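Local coordinates for probable aromatic acid decarboxylase (Escherichia coli, PDB 1SBZ), which acts as an FMN-dependent UbiX-like decarboxylase and assembles from identical chains into a homododecamer, at the interface of chains A and B and the interface of chains A and C. Sequence-based numbering; all coordinates share one arbitrary frame. Chains: chain A/B/C, Probable aromatic acid decarboxylase.

Chain A meets two neighbours of its own kind, chain B at contact 1 and chain C at contact 2, and the centres of the two patches are about 24 Å apart. They share no residue of chain A. In chain A the loop after helix 88-96 and helix 102-113 supply contact 1, against helix 88-96 of chain B; helix 102-113 then leads through strand 116-121 to the loop and helix 128-138 of contact 2. Contact 1 belongs to an interface that is not an exact two-fold, whereas the interface of contact 2 is two-fold symmetric. Two different joints per chain would let subunits build the dodecamer instead of stopping at dimers.

Contact 1: the interface of chains A and B. Residues chain A 97-99, 108; chain B 88-89, 92-93.
B:Lys89 and A:Tyr98 lie alongside each other across the interface, pointing the same way, and with A:Gly97 they bury the most surface here. The aliphatic part of the lysine passes over one face of the phenol ring, with CD 3.8 Å from CE1 of A:Tyr98. Its terminal nitrogen NZ ends near the phenol hydroxyl OH, at 3.6 Å too far to count as a hydrogen bond. The lysine reaches this position through a bend at chi2 (96°), from which the rest of the chain runs out nearly extended. The root of the same side chain packs against the backbone of A:Ala99, its CB lying 3.4 Å from the amide N and 3.5 Å from the carbonyl O. The CD1-CE1 edge of the ring faces the backbone of helix 88-96: CD1 is 3.4 Å from the carbonyl O of B:Lys89 and 3.7 Å from CA of B:Gly93, which lie on opposite sides of the ring plane. CG of A:Tyr98 is turned anti to its own amide nitrogen (chi1 -169°), which brings this edge against B:Gly93, where the lack of a side chain lets it come close. Beside the tyrosine, the methyl CB of B:Ala92 presses on the peptide carbonyl of A:Gly97, 3.2 Å from its O, a snug fit of a small group against main chain. At the margin, the carboxylate OD2 of A:Asp108 stands 4.0 Å from CB of selenomethionine B:Met88, the two side chains crossing nearly perpendicularly. In the fold, chain A contributes the loop between helices 88-96 and 102-113 together with the latter helix, while chain B contributes its own helix 88-96. B:Met88 and B:Lys89, at the first turn of that helix, are also FMN-binding residues, which places the subunit joint directly beside the flavin pocket.

Contact 2: the interface of chains A and C. Residues chain A 126-128, 131; chain C 134-135, 138, 144.
This is a two-fold interface between identical subunits, in which helix 128-138 of chain A and helix 128-139 of chain C run in opposite senses beside a short antiparallel beta bridge; it pairs chains within the dodecamer. A:Leu131 buries the most surface in the patch and splits its two methyls between different partners. CD2 meets the end of selenomethionine C:Met134, 3.6 Å from its methyl CE, with the two side chains crossing near a right angle. CD1 turns instead to C:Ser138, 3.7 Å from its CB, and also approaches CG of selenomethionine C:Met144. The CE methyl of C:Met134, brought round by a bend at chi3 (71°), additionally touches CD1 of A:Leu126, so this one group bridges two leucines. Farther along the helix pair, A:Thr128 divides its branches: OG1 forms a hydrogen bond of 2.8 Å with the hydroxyl OG of C:Ser138, whereas the methyl CG2 faces CD1 of C:Leu135 at 3.9 Å. C:Ser138 extends its OG anti to its backbone nitrogen (chi1 -179°), carrying the hydroxyl across to the threonine. The bond leaves the direction of donation undecided, but it pairs two hydroxyls beside an apolar seam. On the other flank, the amide N of A:Leu126 donates to the carbonyl O of C:Met144 at 2.9 Å, approaching almost in line with the carbonyl bond (C=O...N 164°). Water 1 completes the bridge, 2.9 Å from O of A:Leu126 and equally far from N of C:Met144, where the bond is nearly straight. The direct and water-mediated links hold the backbones in register while A:Leu131 packs on C:Met134 and C:Leu135 between the helices, with A:Leu126 and C:Met144 at the edge of the apolar patch. Because the symmetry repeats each contact with the chains exchanged, the patch acts twice, joining subunits through helix packing and a short backbone bridge and so helping to build the dodecamer.

Contact 1: the interface of chains A and B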
# COMPACT_ATOMS: atom_id res chain seq x y z
N GLY A 97 7.00 -12.00 -14.61
CA GLY A 97 6.75 -11.93 -16.05
C GLY A 97 8.01 -12.09 -16.88
O GLY A 97 8.01 -11.77 -18.07
N TYR A 98 9.08 -12.59 -16.27
CA TYR A 98 10.34 -12.76 -16.95
C TYR A 98 10.33 -14.06 -17.76
O TYR A 98 10.86 -15.08 -17.34
CB TYR A 98 11.50 -12.75 -15.95
CG TYR A 98 12.84 -12.65 -16.62
CD1 TYR A 98 13.15 -11.55 -17.42
CD2 TYR A 98 13.80 -13.66 -16.49
CE1 TYR A 98 14.37 -11.45 -18.06
CE2 TYR A 98 15.04 -13.57 -17.13
CZ TYR A 98 15.31 -12.45 -17.91
OH TYR A 98 16.50 -12.30 -18.56
N ALA A 99 9.68 -14.02 -18.92
CA ALA A 99 9.40 -15.22 -19.69
C ALA A 99 10.59 -15.61 -20.58
O ALA A 99 10.54 -15.50 -21.80
CB ALA A 99 8.13 -15.03 -20.50
N ASP A 108 2.84 -17.10 -19.22
CA ASP A 108 2.56 -15.69 -19.47
C ASP A 108 1.44 -15.50 -20.49
O ASP A 108 0.61 -14.58 -20.37
CB ASP A 108 3.83 -14.97 -19.94
CG ASP A 108 3.76 -13.46 -19.74
OD1 ASP A 108 3.55 -13.01 -18.59
OD2 ASP A 108 3.95 -12.64 -20.66
N MSE B 88 7.49 -8.56 -23.49
CA MSE B 88 7.09 -8.52 -22.10
C MSE B 88 8.19 -9.06 -21.20
O MSE B 88 8.41 -8.55 -20.11
CB MSE B 88 5.78 -9.28 -21.90
CG MSE B 88 4.60 -8.64 -22.62
SE MSE B 88 4.31 -6.78 -22.15
CE MSE B 88 5.21 -5.90 -23.65
N LYS B 89 8.89 -10.08 -21.67
CA LYS B 89 9.99 -10.64 -20.88
C LYS B 89 11.13 -9.63 -20.67
O LYS B 89 11.61 -9.46 -19.55
CB LYS B 89 10.46 -11.98 -21.47
CG LYS B 89 11.69 -11.94 -22.30
CD LYS B 89 12.92 -12.30 -21.49
CE LYS B 89 14.14 -11.81 -22.23
NZ LYS B 89 15.35 -12.61 -21.98
N ALA B 92 9.92 -7.03 -18.36
CA ALA B 92 9.87 -7.60 -17.01
C ALA B 92 11.24 -7.60 -16.35
O ALA B 92 11.36 -7.26 -15.17
CB ALA B 92 9.28 -9.00 -17.05
N GLY B 93 12.26 -7.99 -17.11
CA GLY B 93 13.65 -8.01 -16.64
C GLY B 93 14.14 -6.63 -16.25
O GLY B 93 14.77 -6.47 -15.19

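Contact 2: the interface of chains A and C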
# COMPACT_ATOMS: atom_id res chain seq x y z
N LEU A 126 8.52 -22.80 3.20
CA LEU A 126 8.17 -21.69 2.32
C LEU A 126 8.65 -20.36 2.91
O LEU A 126 8.30 -20.00 4.03
CB LEU A 126 6.65 -21.64 2.06
CG LEU A 126 6.06 -22.76 1.20
CD1 LEU A 126 4.56 -22.61 1.10
CD2 LEU A 126 6.68 -22.79 -0.19
N SER A 127 9.46 -19.63 2.15
CA SER A 127 9.97 -18.33 2.62
C SER A 127 9.00 -17.18 2.30
O SER A 127 8.01 -17.37 1.60
CB SER A 127 11.32 -18.03 1.98
OG SER A 127 11.15 -17.63 0.64
N THR A 128 9.32 -15.99 2.82
CA THR A 128 8.56 -14.78 2.55
C THR A 128 8.48 -14.47 1.06
O THR A 128 7.44 -14.05 0.57
CB THR A 128 9.18 -13.59 3.29
OG1 THR A 128 9.01 -13.79 4.70
CG2 THR A 128 8.41 -12.29 3.01
N LEU A 131 5.97 -16.94 -0.61
CA LEU A 131 4.58 -16.61 -0.27
C LEU A 131 4.08 -15.34 -0.96
O LEU A 131 2.93 -15.27 -1.41
CB LEU A 131 4.41 -16.56 1.26
CG LEU A 131 4.57 -17.94 1.93
CD1 LEU A 131 4.93 -17.86 3.41
CD2 LEU A 131 3.29 -18.77 1.75
N MSE C 134 -0.59 -16.43 5.61
CA MSE C 134 0.72 -17.06 5.67
C MSE C 134 1.81 -16.03 5.44
O MSE C 134 2.80 -16.03 6.15
CB MSE C 134 0.82 -18.20 4.65
CG MSE C 134 -0.00 -19.42 5.04
SE MSE C 134 -0.27 -20.70 3.57
CE MSE C 134 1.47 -21.40 3.42
N LEU C 135 1.63 -15.17 4.44
CA LEU C 135 2.60 -14.12 4.14
C LEU C 135 2.79 -13.17 5.34
O LEU C 135 3.91 -12.89 5.72
CB LEU C 135 2.22 -13.34 2.88
CG LEU C 135 3.19 -12.20 2.50
CD1 LEU C 135 4.62 -12.71 2.30
CD2 LEU C 135 2.71 -11.45 1.27
N SER C 138 4.68 -14.95 8.05
CA SER C 138 6.05 -15.15 7.57
C SER C 138 6.94 -13.90 7.70
O SER C 138 8.12 -14.01 8.07
CB SER C 138 6.05 -15.63 6.12
OG SER C 138 7.37 -15.84 5.66
N MSE C 144 7.08 -21.38 8.07
CA MSE C 144 6.02 -22.07 7.35
C MSE C 144 6.62 -23.34 6.77
O MSE C 144 7.37 -23.30 5.79
CB MSE C 144 5.49 -21.20 6.22
CG MSE C 144 4.77 -19.95 6.69
SE MSE C 144 3.06 -20.38 7.54
CE MSE C 144 2.36 -21.29 6.20
O HOH W 1 9.43 -20.39 6.68